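Local coordinates for protein Phi class glutathione transferase GSTF1 (Populus tremula x Populus tremuloides, PDB 4RI6) that binds glutathione and probably catalyses its transfer to electrophilic substrates, giving an S-substituted glutathione and a halide ion in detoxification, at residues K39-Q42 with K43-E46; D116-D120 with L121-S125; A58-E62 with S63-F67; V208-M211 with R212-A215; E104-G107 with Q108-P112. All coordinates share one frame; numbering follows the deposited sequence.

Contact 1 (K39-Q42 with K43-E46); sequences KGEQ and KKPE. With GSH (glutathione), chain C.
Gln42 and Lys43, adjacent in sequence, both reach the same atom of glutathione, oxygen O32 of its glycyl carboxylate. The amide does most of the work. Gln42 NE2 donates to GSH O32 at 2.8 Å, and the bond is nearly straight (171°). CG of Gln42 lies between the backbone N and the carbonyl carbon (chi1 73°), and a bend at chi2 then lays the amide beside the carboxylate. In one of its two modelled conformers, Lys43 NZ adds a weak bond of 3.3 Å to GSH O32, so this contribution is less certain. The stronger partner of Lys43 NZ is Gly54 O. With an alanine here instead of Gln42, the carboxylate is likely to keep little more from this turn than the weak lysine bond.

The backbone beneath is a tight turn. Lys43 N bonds to Gly40 O at 2.9 Å, and Lys44 N to Glu41 O at 3.2 Å, in 3-10 fashion. Gly40 has a positive phi of 69°, which suits glycine. Lys44 runs extended alongside Glu41, with Glu41 CG 4.4 Å from Lys44 CE. Their charges stay beyond salt-bridge range, and Glu41 OE1 accepts instead from Asp36 N. Gln42 packs on Ile35 and Leu37. The turn lies at the surface of the thioredoxin-like domain, in the loop that leads from strand 30-33 into helix 45-48.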
loop_
_atom_site.group_PDB
_atom_site.type_symbol
_atom_site.label_atom_id
_atom_site.label_comp_id
_atom_site.label_asym_id
_atom_site.label_seq_id
_atom_site.Cartn_x
_atom_site.Cartn_y
_atom_site.Cartn_z
ATOM N N LYS A 39 17.087 14.597 -14.489
ATOM C CA LYS A 39 17.142 16.059 -14.597
ATOM C C LYS A 39 16.171 16.772 -13.647
ATOM O O LYS A 39 15.998 17.995 -13.729
ATOM C CB LYS A 39 16.852 16.495 -16.036
ATOM C CG LYS A 39 17.837 15.949 -17.047
ATOM C CD LYS A 39 17.518 16.432 -18.451
ATOM C CE LYS A 39 18.393 15.737 -19.482
ATOM N NZ LYS A 39 19.819 15.703 -19.057
ATOM N N GLY A 40 15.533 16.018 -12.755
ATOM C CA GLY A 40 14.667 16.618 -11.749
ATOM C C GLY A 40 13.391 17.233 -12.299
ATOM O O GLY A 40 12.792 18.107 -11.657
ATOM N N GLU A 41 12.960 16.790 -13.476
ATOM C CA GLU A 41 11.741 17.327 -14.078
ATOM C C GLU A 41 10.506 17.015 -13.219
ATOM O O GLU A 41 9.495 17.716 -13.308
ATOM C CB GLU A 41 11.573 16.785 -15.505
ATOM C CG GLU A 41 12.771 17.141 -16.408
ATOM C CD GLU A 41 12.543 16.852 -17.875
ATOM O OE1 GLU A 41 11.586 16.127 -18.226
ATOM O OE2 GLU A 41 13.327 17.390 -18.691
ATOM N N GLN A 42 10.591 15.965 -12.393
ATOM C CA GLN A 42 9.517 15.630 -11.463
ATOM C C GLN A 42 9.361 16.643 -10.320
ATOM O O GLN A 42 8.422 16.534 -9.530
ATOM C CB GLN A 42 9.740 14.231 -10.870
ATOM C CG GLN A 42 10.863 14.108 -9.830
ATOM C CD GLN A 42 12.234 13.872 -10.435
ATOM O OE1 GLN A 42 12.537 14.335 -11.536
ATOM N NE2 GLN A 42 13.073 13.129 -9.712
ATOM N N LYS A 43 10.278 17.601 -10.216
ATOM C CA LYS A 43 10.188 18.629 -9.182
ATOM C C LYS A 43 9.850 19.996 -9.776
ATOM O O LYS A 43 9.762 20.993 -9.059
ATOM C CB LYS A 43 11.496 18.713 -8.399
ATOM C CG LYS A 43 12.045 17.376 -7.972
ATOM C CD LYS A 43 11.100 16.698 -7.002
ATOM C CE LYS A 43 11.681 15.429 -6.400
ATOM N NZ LYS A 43 10.671 14.745 -5.552
ATOM N N LYS A 44 9.639 20.048 -11.080
ATOM C CA LYS A 44 9.264 21.320 -11.689
ATOM C C LYS A 44 7.913 21.777 -11.095
ATOM O O LYS A 44 7.003 20.948 -10.891
ATOM C CB LYS A 44 9.188 21.205 -13.207
ATOM C CG LYS A 44 10.543 21.297 -13.884
ATOM C CD LYS A 44 10.393 21.392 -15.389
ATOM C CE LYS A 44 11.749 21.416 -16.068
ATOM N NZ LYS A 44 11.620 21.294 -17.552
ATOM N N PRO A 45 7.782 23.085 -10.797
ATOM C CA PRO A 45 6.588 23.496 -10.061
ATOM C C PRO A 45 5.289 23.210 -10.794
ATOM O O PRO A 45 4.259 22.984 -10.145
ATOM C CB PRO A 45 6.778 25.008 -9.895
ATOM C CG PRO A 45 8.228 25.223 -10.021
ATOM C CD PRO A 45 8.703 24.217 -11.007
ATOM N N GLU A 46 5.317 23.229 -12.117
ATOM C CA GLU A 46 4.115 22.908 -12.856
ATOM C C GLU A 46 3.706 21.439 -12.594
ATOM O O GLU A 46 2.517 21.137 -12.394
ATOM C CB GLU A 46 4.321 23.160 -14.340
ATOM C CG GLU A 46 3.051 23.010 -15.145
ATOM C CD GLU A 46 1.990 24.004 -14.735
ATOM O OE1 GLU A 46 2.330 25.001 -14.052
ATOM O OE2 GLU A 46 0.812 23.776 -15.091
HETATM N N1 GSH C . 4.381 5.174 -4.227
HETATM C CA1 GSH C . 4.523 5.852 -5.503
HETATM C C1 GSH C . 3.733 5.229 -6.636
HETATM O O11 GSH C . 3.586 4.024 -6.577
HETATM O O12 GSH C . 3.229 5.909 -7.560
HETATM C CB1 GSH C . 6.002 5.706 -5.776
HETATM C CG1 GSH C . 6.431 6.802 -6.705
HETATM C CD1 GSH C . 7.928 6.804 -6.815
HETATM O OE1 GSH C . 8.673 6.635 -5.870
HETATM N N2 GSH C . 8.335 7.042 -8.042
HETATM C CA2 GSH C . 9.691 7.153 -8.483
HETATM C C2 GSH C . 9.996 8.620 -8.615
HETATM O O2 GSH C . 9.112 9.357 -8.984
HETATM C CB2 GSH C . 9.752 6.388 -9.812
HETATM S SG2 GSH C . 10.099 4.630 -9.585
HETATM N N3 GSH C . 11.242 9.008 -8.321
HETATM C CA3 GSH C . 11.700 10.371 -8.482
HETATM C C3 GSH C . 11.635 11.159 -7.200
HETATM O O31 GSH C . 11.141 10.626 -6.185
HETATM O O32 GSH C . 12.081 12.323 -7.206
#

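Contact 2 (D116-D120 with L121-S125); sequences DLVHD and LLFSS
His119 folds its ring over the backbone of Phe123, one turn further on. Its CG is anti to the backbone N (chi1 -180°), which points the imidazole outward from the helix, against the chain that leaves it. One ring face takes Phe123 C, 3.8 Å above the plane and offset toward the rim. His119 ND1 also gives a weak bond to Asp120 OD1 (3.4 Å). Asp120 OD1 also accepts from a water at 3.1 Å, and that water meets Ser124 OG at 3.0 Å. The water thus links the last turn to Ser124, just beyond the helix.

The Phe123 side chain leaves beside its own backbone N (chi1 -60°). This sets the ring next to Val118, and the two side chains point the same way. Val118 CG1 meets the ring at its edge, in plane, 3.8 Å from Phe123 CE2. The same methyl comes within 4.3 Å of Leu122 CD1.

Phe123 N still bonds to His119 O (2.9 Å), but Phe123 is the first residue to leave helical torsions. Leu117 and Val118 face helix 164-179, and Leu121 rests on helix 130-150. Phe123 meets Tyr175 edge to face and touches Leu12. Its side chain comes within about 3 Å (nearest atoms) of a bound buffer molecule. This is consistent with the hydrophobic substrate site of glutathione transferases, which the C-terminal helical domain lines beside glutathione.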
loop_
_atom_site.group_PDB
_atom_site.type_symbol
_atom_site.label_atom_id
_atom_site.label_comp_id
_atom_site.label_asym_id
_atom_site.label_seq_id
_atom_site.Cartn_x
_atom_site.Cartn_y
_atom_site.Cartn_z
ATOM N N ASP A 116 14.038 -1.080 -2.568
ATOM C CA ASP A 116 15.282 -0.510 -2.061
ATOM C C ASP A 116 16.495 -1.147 -2.736
ATOM O O ASP A 116 17.484 -0.468 -3.002
ATOM C CB ASP A 116 15.390 -0.676 -0.545
ATOM C CG ASP A 116 14.417 0.190 0.210
ATOM O OD1 ASP A 116 13.814 1.105 -0.399
ATOM O OD2 ASP A 116 14.262 -0.051 1.427
ATOM N N LEU A 117 16.436 -2.461 -2.967
ATOM C CA LEU A 117 17.490 -3.128 -3.723
ATOM C C LEU A 117 17.595 -2.553 -5.141
ATOM O O LEU A 117 18.688 -2.221 -5.597
ATOM C CB LEU A 117 17.234 -4.637 -3.771
ATOM C CG LEU A 117 17.522 -5.420 -2.493
ATOM C CD1 LEU A 117 16.940 -6.831 -2.628
ATOM C CD2 LEU A 117 19.030 -5.465 -2.231
ATOM N N VAL A 118 16.469 -2.438 -5.831
ATOM C CA VAL A 118 16.479 -1.876 -7.183
ATOM C C VAL A 118 17.087 -0.483 -7.177
ATOM O O VAL A 118 17.922 -0.156 -8.039
ATOM C CB VAL A 118 15.061 -1.849 -7.796
ATOM C CG1 VAL A 118 15.031 -1.019 -9.083
ATOM C CG2 VAL A 118 14.594 -3.259 -8.063
ATOM N N HIS A 119 16.691 0.340 -6.210
ATOM C CA HIS A 119 17.209 1.690 -6.166
ATOM C C HIS A 119 18.714 1.710 -5.898
ATOM O O HIS A 119 19.466 2.364 -6.610
ATOM C CB HIS A 119 16.500 2.537 -5.115
ATOM C CG HIS A 119 17.028 3.925 -5.076
ATOM N ND1 HIS A 119 18.003 4.326 -4.195
ATOM C CD2 HIS A 119 16.814 4.968 -5.909
ATOM C CE1 HIS A 119 18.310 5.587 -4.432
ATOM N NE2 HIS A 119 17.608 5.998 -5.473
ATOM N N ASP A 120 19.169 0.972 -4.893
ATOM C CA ASP A 120 20.571 1.055 -4.512
ATOM C C ASP A 120 21.489 0.475 -5.577
ATOM O O ASP A 120 22.597 0.966 -5.767
ATOM C CB ASP A 120 20.802 0.360 -3.181
ATOM C CG ASP A 120 20.182 1.120 -2.019
ATOM O OD1 ASP A 120 19.804 2.306 -2.199
ATOM O OD2 ASP A 120 20.073 0.545 -0.922
ATOM N N LEU A 121 21.017 -0.554 -6.279
ATOM C CA LEU A 121 21.838 -1.225 -7.277
ATOM C C LEU A 121 21.786 -0.624 -8.672
ATOM O O LEU A 121 22.731 -0.809 -9.437
ATOM C CB LEU A 121 21.444 -2.699 -7.390
ATOM C CG LEU A 121 21.672 -3.531 -6.140
ATOM C CD1 LEU A 121 20.987 -4.858 -6.279
ATOM C CD2 LEU A 121 23.159 -3.721 -5.946
ATOM N N LEU A 122 20.703 0.072 -9.008
ATOM C CA LEU A 122 20.495 0.540 -10.379
ATOM C C LEU A 122 20.235 2.028 -10.554
ATOM O O LEU A 122 20.391 2.534 -11.676
ATOM C CB LEU A 122 19.330 -0.221 -11.003
ATOM C CG LEU A 122 19.567 -1.731 -11.099
ATOM C CD1 LEU A 122 18.291 -2.431 -11.508
ATOM C CD2 LEU A 122 20.689 -2.055 -12.062
ATOM N N PHE A 123 19.816 2.713 -9.483
ATOM C CA PHE A 123 19.405 4.110 -9.583
ATOM C C PHE A 123 19.920 4.992 -8.473
ATOM O O PHE A 123 19.261 5.948 -8.110
ATOM C CB PHE A 123 17.888 4.207 -9.616
ATOM C CG PHE A 123 17.277 3.492 -10.759
ATOM C CD1 PHE A 123 17.331 4.042 -12.034
ATOM C CD2 PHE A 123 16.687 2.251 -10.580
ATOM C CE1 PHE A 123 16.784 3.382 -13.095
ATOM C CE2 PHE A 123 16.149 1.575 -11.649
ATOM C CZ PHE A 123 16.198 2.141 -12.913
ATOM N N SER A 124 21.081 4.677 -7.927
ATOM C CA SER A 124 21.656 5.469 -6.857
ATOM C C SER A 124 22.832 6.286 -7.368
ATOM O O SER A 124 23.521 5.859 -8.287
ATOM C CB SER A 124 22.110 4.574 -5.717
ATOM O OG SER A 124 22.573 5.375 -4.647
ATOM N N SER A 125 23.067 7.456 -6.775
ATOM C CA SER A 125 24.226 8.259 -7.142
ATOM C C SER A 125 25.459 7.979 -6.301
ATOM O O SER A 125 26.535 8.476 -6.600
ATOM C CB SER A 125 23.888 9.745 -7.056
ATOM O OG SER A 125 23.110 10.120 -8.172
HETATM O O HOH W 1 22.315 4.044 -1.966
#

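Contact 3 (A58-E62 with S63-F67); sequences AFKDE and SITLF
Phe59 and Leu66 form the central hydrogen-bonded pair of two antiparallel strands, whose axes run at 161°. Phe59 N donates to Leu66 O at 2.8 Å, and Leu66 N returns a bond to Phe59 O, also 2.8 Å. Nearer the turn, Asp61 N bonds to Ile64 O at 3.0 Å. Between these, Thr65 CA sends a C-H toward Phe59 O (3.2 Å).

The turn itself is closed by a side chain. Asp61 OD1 accepts from Ser63 N (2.8 Å) and from Ile64 N (2.9 Å), the first bond making an Asx turn. Ile64 N comes nearly in line with the C-O bond, Ser63 N from above the carboxylate plane. A chi1 of 66° brings the carboxylate back over the turn. Asp61 OD2 is taken by Tyr75 and by a salt bridge to Lys79. Losing this carboxylate to an alanine would probably leave both turn N-H groups and the lysine charge without their mate.

This beta hairpin supplies the last two strands of the thioredoxin-like domain, and 65-67 is one of the two edge strands of the sheet within this chain.

Apolar contacts gather on the Phe59 side. Phe59 CE1 lies 4.3 Å from Ile64 CG2, and helix 69-79 packs there through Ile72 and Tyr75. On the other face Lys60 and Thr65 run side by side. A water joins Thr65 OG1 (2.7 Å) to Asp61 O. Phe67 meets Trp102 of the second subunit edge to face.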
loop_
_atom_site.group_PDB
_atom_site.type_symbol
_atom_site.label_atom_id
_atom_site.label_comp_id
_atom_site.label_asym_id
_atom_site.label_seq_id
_atom_site.Cartn_x
_atom_site.Cartn_y
_atom_site.Cartn_z
ATOM N N ALA A 58 1.858 10.275 -12.640
ATOM C CA ALA A 58 0.558 10.901 -12.445
ATOM C C ALA A 58 -0.344 10.495 -13.605
ATOM O O ALA A 58 0.135 10.120 -14.684
ATOM C CB ALA A 58 0.684 12.416 -12.338
ATOM N N PHE A 59 -1.644 10.587 -13.376
ATOM C CA PHE A 59 -2.662 10.160 -14.307
ATOM C C PHE A 59 -3.684 11.280 -14.483
ATOM O O PHE A 59 -4.086 11.901 -13.490
ATOM C CB PHE A 59 -3.339 8.893 -13.771
ATOM C CG PHE A 59 -4.589 8.524 -14.498
ATOM C CD1 PHE A 59 -5.780 9.169 -14.241
ATOM C CD2 PHE A 59 -4.580 7.500 -15.431
ATOM C CE1 PHE A 59 -6.930 8.830 -14.930
ATOM C CE2 PHE A 59 -5.725 7.144 -16.099
ATOM C CZ PHE A 59 -6.903 7.807 -15.850
ATOM N N LYS A 60 -4.106 11.530 -15.729
ATOM C CA LYS A 60 -5.239 12.411 -16.020
ATOM C C LYS A 60 -6.180 11.785 -17.043
ATOM O O LYS A 60 -5.735 11.211 -18.030
ATOM C CB LYS A 60 -4.787 13.776 -16.576
ATOM C CG LYS A 60 -3.887 14.619 -15.698
ATOM C CD LYS A 60 -3.661 15.977 -16.373
ATOM C CE LYS A 60 -2.705 16.865 -15.600
ATOM N NZ LYS A 60 -2.537 18.171 -16.267
ATOM N N ASP A 61 -7.482 11.897 -16.807
ATOM C CA ASP A 61 -8.459 11.746 -17.875
ATOM C C ASP A 61 -9.463 12.908 -17.780
ATOM O O ASP A 61 -9.228 13.853 -17.030
ATOM C CB ASP A 61 -9.131 10.352 -17.843
ATOM C CG ASP A 61 -10.001 10.106 -16.616
ATOM O OD1 ASP A 61 -10.336 11.054 -15.867
ATOM O OD2 ASP A 61 -10.386 8.935 -16.409
ATOM N N GLU A 62 -10.553 12.851 -18.544
ATOM C CA GLU A 62 -11.504 13.962 -18.593
ATOM C C GLU A 62 -12.093 14.223 -17.197
ATOM O O GLU A 62 -12.516 15.343 -16.894
ATOM C CB GLU A 62 -12.627 13.688 -19.621
ATOM C CG GLU A 62 -12.132 13.266 -21.023
ATOM C CD GLU A 62 -13.087 13.636 -22.182
ATOM O OE1 GLU A 62 -12.592 14.144 -23.223
ATOM O OE2 GLU A 62 -14.321 13.408 -22.066
ATOM N N SER A 63 -12.069 13.209 -16.335
ATOM C CA SER A 63 -12.837 13.239 -15.087
ATOM C C SER A 63 -12.015 13.508 -13.831
ATOM O O SER A 63 -12.535 14.057 -12.859
ATOM C CB SER A 63 -13.576 11.908 -14.910
ATOM O OG SER A 63 -14.536 11.735 -15.936
ATOM N N ILE A 64 -10.749 13.101 -13.834
ATOM C CA ILE A 64 -9.961 13.088 -12.603
ATOM C C ILE A 64 -8.453 13.094 -12.879
ATOM O O ILE A 64 -7.983 12.573 -13.908
ATOM C CB ILE A 64 -10.349 11.854 -11.738
ATOM C CG1 ILE A 64 -9.859 11.982 -10.298
ATOM C CG2 ILE A 64 -9.828 10.566 -12.345
ATOM C CD1 ILE A 64 -10.602 11.043 -9.311
ATOM N N THR A 65 -7.716 13.701 -11.951
ATOM C CA THR A 65 -6.264 13.605 -11.876
ATOM C C THR A 65 -5.914 12.766 -10.642
ATOM O O THR A 65 -6.425 13.017 -9.545
ATOM C CB THR A 65 -5.611 14.996 -11.797
ATOM O OG1 THR A 65 -5.871 15.716 -13.009
ATOM C CG2 THR A 65 -4.102 14.902 -11.604
ATOM N N LEU A 66 -5.045 11.768 -10.820
ATOM C CA LEU A 66 -4.702 10.824 -9.756
ATOM C C LEU A 66 -3.203 10.628 -9.670
ATOM O O LEU A 66 -2.520 10.687 -10.685
ATOM C CB LEU A 66 -5.368 9.465 -10.008
ATOM C CG LEU A 66 -6.885 9.380 -9.820
ATOM C CD1 LEU A 66 -7.385 8.042 -10.288
ATOM C CD2 LEU A 66 -7.276 9.612 -8.376
ATOM N N PHE A 67 -2.695 10.385 -8.465
ATOM C CA PHE A 67 -1.342 9.879 -8.290
ATOM C C PHE A 67 -1.363 8.601 -7.435
ATOM O O PHE A 67 -2.419 8.148 -7.009
ATOM C CB PHE A 67 -0.421 10.945 -7.681
ATOM C CG PHE A 67 -0.878 11.479 -6.350
ATOM C CD1 PHE A 67 -0.471 10.897 -5.171
ATOM C CD2 PHE A 67 -1.688 12.608 -6.287
ATOM C CE1 PHE A 67 -0.884 11.394 -3.958
ATOM C CE2 PHE A 67 -2.086 13.109 -5.058
ATOM C CZ PHE A 67 -1.683 12.485 -3.898
HETATM O O HOH W 2 -7.990 15.676 -14.698
#

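Contact 4 (V208-M211 with R212-A215); sequences VLEM and RKNA
Arg212 lies alongside Leu209, one turn back on the last helix, with the two side chains pointing the same way. Leu209 CD2 sits over one face of the guanidinium, 3.6 Å from Arg212 NH1. The arginine bends at chi3 (-75°), and its polar edge is used beyond the helix: NE donates to Pro11 O, NH2 to Ser17 OG.

Glu210 CG is anti to the backbone N and the chain turns at chi2 (62°). Asn214 ND2 donates to Glu210 OE2 at 2.8 Å, on the anti side and out of the carboxylate plane. The carboxylate and amide planes stand 71° apart. A water accepts from Lys213 NZ (3.0 Å) and gives Glu210 OE1 a weak bond.

Asn214 N bonds chiefly to Glu210 O (3.0 Å). The Met211 carbonyl takes weak bonds from Asn214 N and Ala215 N as the helix ends. The methionine side chain packs on Leu20 and Phe30.

Polar Glu210, Lys213 and Asn214 group at the surface, while Arg212 ties the helix to its neighbours near the glutathione site.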
loop_
_atom_site.group_PDB
_atom_site.type_symbol
_atom_site.label_atom_id
_atom_site.label_comp_id
_atom_site.label_asym_id
_atom_site.label_seq_id
_atom_site.Cartn_x
_atom_site.Cartn_y
_atom_site.Cartn_z
ATOM N N VAL A 208 5.775 -3.331 -22.354
ATOM C CA VAL A 208 6.337 -2.321 -21.492
ATOM C C VAL A 208 7.861 -2.312 -21.595
ATOM O O VAL A 208 8.469 -1.252 -21.720
ATOM C CB VAL A 208 5.912 -2.536 -20.023
ATOM C CG1 VAL A 208 6.667 -1.581 -19.095
ATOM C CG2 VAL A 208 4.391 -2.359 -19.865
ATOM N N LEU A 209 8.489 -3.478 -21.528
ATOM C CA LEU A 209 9.941 -3.540 -21.634
ATOM C C LEU A 209 10.431 -2.997 -22.976
ATOM O O LEU A 209 11.475 -2.341 -23.055
ATOM C CB LEU A 209 10.430 -4.967 -21.445
ATOM C CG LEU A 209 10.232 -5.553 -20.060
ATOM C CD1 LEU A 209 10.731 -6.971 -20.053
ATOM C CD2 LEU A 209 10.951 -4.738 -19.000
ATOM N N GLU A 210 9.688 -3.242 -24.040
ATOM C CA GLU A 210 10.126 -2.706 -25.322
ATOM C C GLU A 210 9.949 -1.185 -25.346
ATOM O O GLU A 210 10.789 -0.472 -25.898
ATOM C CB GLU A 210 9.378 -3.355 -26.485
ATOM C CG GLU A 210 9.895 -2.934 -27.882
ATOM C CD GLU A 210 11.364 -3.314 -28.174
ATOM O OE1 GLU A 210 11.929 -4.232 -27.523
ATOM O OE2 GLU A 210 11.958 -2.681 -29.080
ATOM N N MET A 211 8.883 -0.690 -24.724
ATOM C CA MET A 211 8.678 0.758 -24.661
ATOM C C MET A 211 9.878 1.386 -23.988
ATOM O O MET A 211 10.366 2.436 -24.406
ATOM C CB MET A 211 7.420 1.145 -23.895
ATOM C CG MET A 211 6.113 0.850 -24.595
ATOM S SD MET A 211 4.707 1.197 -23.519
ATOM C CE MET A 211 4.807 2.981 -23.433
ATOM N N ARG A 212 10.354 0.718 -22.948
ATOM C CA ARG A 212 11.451 1.219 -22.159
ATOM C C ARG A 212 12.748 1.181 -22.948
ATOM O O ARG A 212 13.538 2.134 -22.940
ATOM C CB ARG A 212 11.552 0.392 -20.874
ATOM C CG ARG A 212 12.461 0.947 -19.841
ATOM C CD ARG A 212 12.729 -0.095 -18.798
ATOM N NE ARG A 212 11.600 -0.305 -17.898
ATOM C CZ ARG A 212 11.555 -1.305 -17.033
ATOM N NH1 ARG A 212 12.556 -2.178 -16.997
ATOM N NH2 ARG A 212 10.517 -1.440 -16.221
ATOM N N LYS A 213 12.951 0.084 -23.666
ATOM C CA LYS A 213 14.176 -0.089 -24.417
ATOM C C LYS A 213 14.298 0.984 -25.486
ATOM O O LYS A 213 15.407 1.420 -25.792
ATOM C CB LYS A 213 14.230 -1.485 -25.042
ATOM C CG LYS A 213 15.619 -1.892 -25.485
ATOM C CD LYS A 213 15.692 -3.382 -25.707
ATOM C CE LYS A 213 17.015 -3.778 -26.365
ATOM N NZ LYS A 213 17.013 -5.206 -26.770
ATOM N N ASN A 214 13.155 1.424 -26.016
ATOM C CA ASN A 214 13.106 2.402 -27.109
ATOM C C ASN A 214 12.899 3.847 -26.659
ATOM O O ASN A 214 13.045 4.778 -27.450
ATOM C CB ASN A 214 11.989 2.029 -28.082
ATOM C CG ASN A 214 12.202 0.672 -28.717
ATOM O OD1 ASN A 214 13.337 0.238 -28.919
ATOM N ND2 ASN A 214 11.108 -0.003 -29.047
ATOM N N ALA A 215 12.555 4.046 -25.394
ATOM C CA ALA A 215 12.319 5.391 -24.895
ATOM C C ALA A 215 13.559 6.271 -25.075
ATOM O O ALA A 215 13.443 7.500 -25.199
ATOM C CB ALA A 215 11.904 5.351 -23.443
HETATM O O HOH W 3 14.974 -4.549 -28.869
#

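Contact 5 (E104-G107 with Q108-P112); sequences ETDG and QTFGP
Gln108 lies alongside Glu104 on helix 93-122 of the all-helical domain, where the regular helix gives way to a wider pi-type turn and a kink. Gln108 N still makes the ordinary bond to Glu104 O, 2.8 Å. The two side chains point the same way, with carboxylate and amide planes only 12° apart. A water joins Glu104 OE1 (2.7 Å) to Gln108 NE2 (2.9 Å). Their stronger partners lie on the second subunit: Arg74 for Glu104, Gly107 O for Gln108.

Thr109 follows. Its N bonds to Thr105 O at 2.9 Å, and a water bridges the two threonine hydroxyls. Thr105 OG1 also bonds to Gln101 O.

Phe110 N then takes the same Thr105 O, at 3.0 Å, so one carbonyl serves two donors and the turn widens. With CG anti to the backbone N (chi1 170°), the ring edge comes to Asp106 OD1. Asp106 OD2 accepts a hydrogen bond from Ser168 and forms a salt bridge with Arg70.

Gly111 N reaches five residues back to Asp106 O, 2.7 Å away and in the carbonyl plane. Pro112 has no N-H to give, and its CD rests 3.7 Å from Gly107 O.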
loop_
_atom_site.group_PDB
_atom_site.type_symbol
_atom_site.label_atom_id
_atom_site.label_comp_id
_atom_site.label_asym_id
_atom_site.label_seq_id
_atom_site.Cartn_x
_atom_site.Cartn_y
_atom_site.Cartn_z
ATOM N N GLU A 104 -1.739 -5.613 -1.450
ATOM C CA GLU A 104 -1.220 -4.970 -0.238
ATOM C C GLU A 104 0.092 -5.632 0.185
ATOM O O GLU A 104 0.982 -4.982 0.731
ATOM C CB GLU A 104 -2.254 -5.035 0.893
ATOM C CG GLU A 104 -3.388 -4.085 0.718
ATOM C CD GLU A 104 -2.916 -2.646 0.784
ATOM O OE1 GLU A 104 -2.105 -2.330 1.666
ATOM O OE2 GLU A 104 -3.341 -1.831 -0.053
ATOM N N THR A 105 0.206 -6.941 -0.020
ATOM C CA THR A 105 1.458 -7.624 0.264
ATOM C C THR A 105 2.584 -7.081 -0.620
ATOM O O THR A 105 3.699 -6.894 -0.144
ATOM C CB THR A 105 1.268 -9.155 0.126
ATOM O OG1 THR A 105 0.354 -9.568 1.151
ATOM C CG2 THR A 105 2.574 -9.912 0.303
ATOM N N ASP A 106 2.305 -6.791 -1.882
ATOM C CA ASP A 106 3.282 -6.065 -2.677
ATOM C C ASP A 106 3.624 -4.724 -2.018
ATOM O O ASP A 106 4.784 -4.415 -1.775
ATOM C CB ASP A 106 2.790 -5.823 -4.108
ATOM C CG ASP A 106 3.691 -4.875 -4.861
ATOM O OD1 ASP A 106 4.906 -5.141 -4.891
ATOM O OD2 ASP A 106 3.208 -3.856 -5.397
ATOM N N GLY A 107 2.612 -3.921 -1.731
ATOM C CA GLY A 107 2.853 -2.585 -1.222
ATOM C C GLY A 107 3.582 -2.496 0.106
ATOM O O GLY A 107 4.378 -1.573 0.315
ATOM N N GLN A 108 3.311 -3.443 1.002
ATOM C CA GLN A 108 3.816 -3.404 2.368
ATOM C C GLN A 108 4.944 -4.361 2.690
ATOM O O GLN A 108 5.688 -4.129 3.628
ATOM C CB GLN A 108 2.668 -3.701 3.339
ATOM C CG GLN A 108 1.533 -2.704 3.279
ATOM C CD GLN A 108 2.008 -1.286 3.509
ATOM O OE1 GLN A 108 2.619 -1.004 4.512
ATOM N NE2 GLN A 108 1.780 -0.414 2.553
ATOM N N THR A 109 5.063 -5.446 1.928
ATOM C CA THR A 109 5.958 -6.544 2.317
ATOM C C THR A 109 7.066 -6.831 1.278
ATOM O O THR A 109 8.249 -6.807 1.597
ATOM C CB THR A 109 5.097 -7.797 2.601
ATOM O OG1 THR A 109 4.169 -7.457 3.639
ATOM C CG2 THR A 109 5.962 -8.984 3.026
ATOM N N PHE A 110 6.669 -7.085 0.042
ATOM C CA PHE A 110 7.605 -7.337 -1.055
ATOM C C PHE A 110 8.233 -6.050 -1.577
ATOM O O PHE A 110 9.419 -5.986 -1.820
ATOM C CB PHE A 110 6.859 -8.062 -2.185
ATOM C CG PHE A 110 7.624 -8.194 -3.484
ATOM C CD1 PHE A 110 8.414 -9.298 -3.719
ATOM C CD2 PHE A 110 7.522 -7.226 -4.481
ATOM C CE1 PHE A 110 9.106 -9.446 -4.906
ATOM C CE2 PHE A 110 8.203 -7.374 -5.685
ATOM C CZ PHE A 110 8.990 -8.503 -5.894
ATOM N N GLY A 111 7.409 -5.029 -1.727
ATOM C CA GLY A 111 7.809 -3.783 -2.356
ATOM C C GLY A 111 8.945 -3.030 -1.674
ATOM O O GLY A 111 9.867 -2.563 -2.333
ATOM N N PRO A 112 8.870 -2.884 -0.347
ATOM C CA PRO A 112 9.954 -2.130 0.293
ATOM C C PRO A 112 11.374 -2.717 0.092
ATOM O O PRO A 112 12.247 -1.977 -0.374
ATOM C CB PRO A 112 9.525 -2.103 1.763
ATOM C CG PRO A 112 8.012 -2.155 1.673
ATOM C CD PRO A 112 7.722 -3.092 0.552
HETATM O O HOH W 4 0.054 -1.235 0.376
HETATM O O HOH W 5 1.778 -8.722 3.694
#

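How the contacts relate
Contact 1 bonds glutathione directly, at the glycyl end of the tripeptide. Other side chains approach the same molecule, measured between nearest atoms: Phe123 of contact 2 at about 7 Å, Ala58 of contact 3 at about 8 Å and Arg212 of contact 4 at about 9 Å. Gln108 of contact 5 comes within about 4 Å of another bound glutathione. Contacts 2 and 5 share helix 93-122, with centres 17 Å apart. Contacts 2 and 4 approach to about 7 Å at their nearest atoms, and Tyr175 touches both. Contacts 3 and 5 meet across the dimer, since Phe67 packs on Thr105 of the second subunit. Contacts 1 and 3 belong to the thioredoxin-like domain.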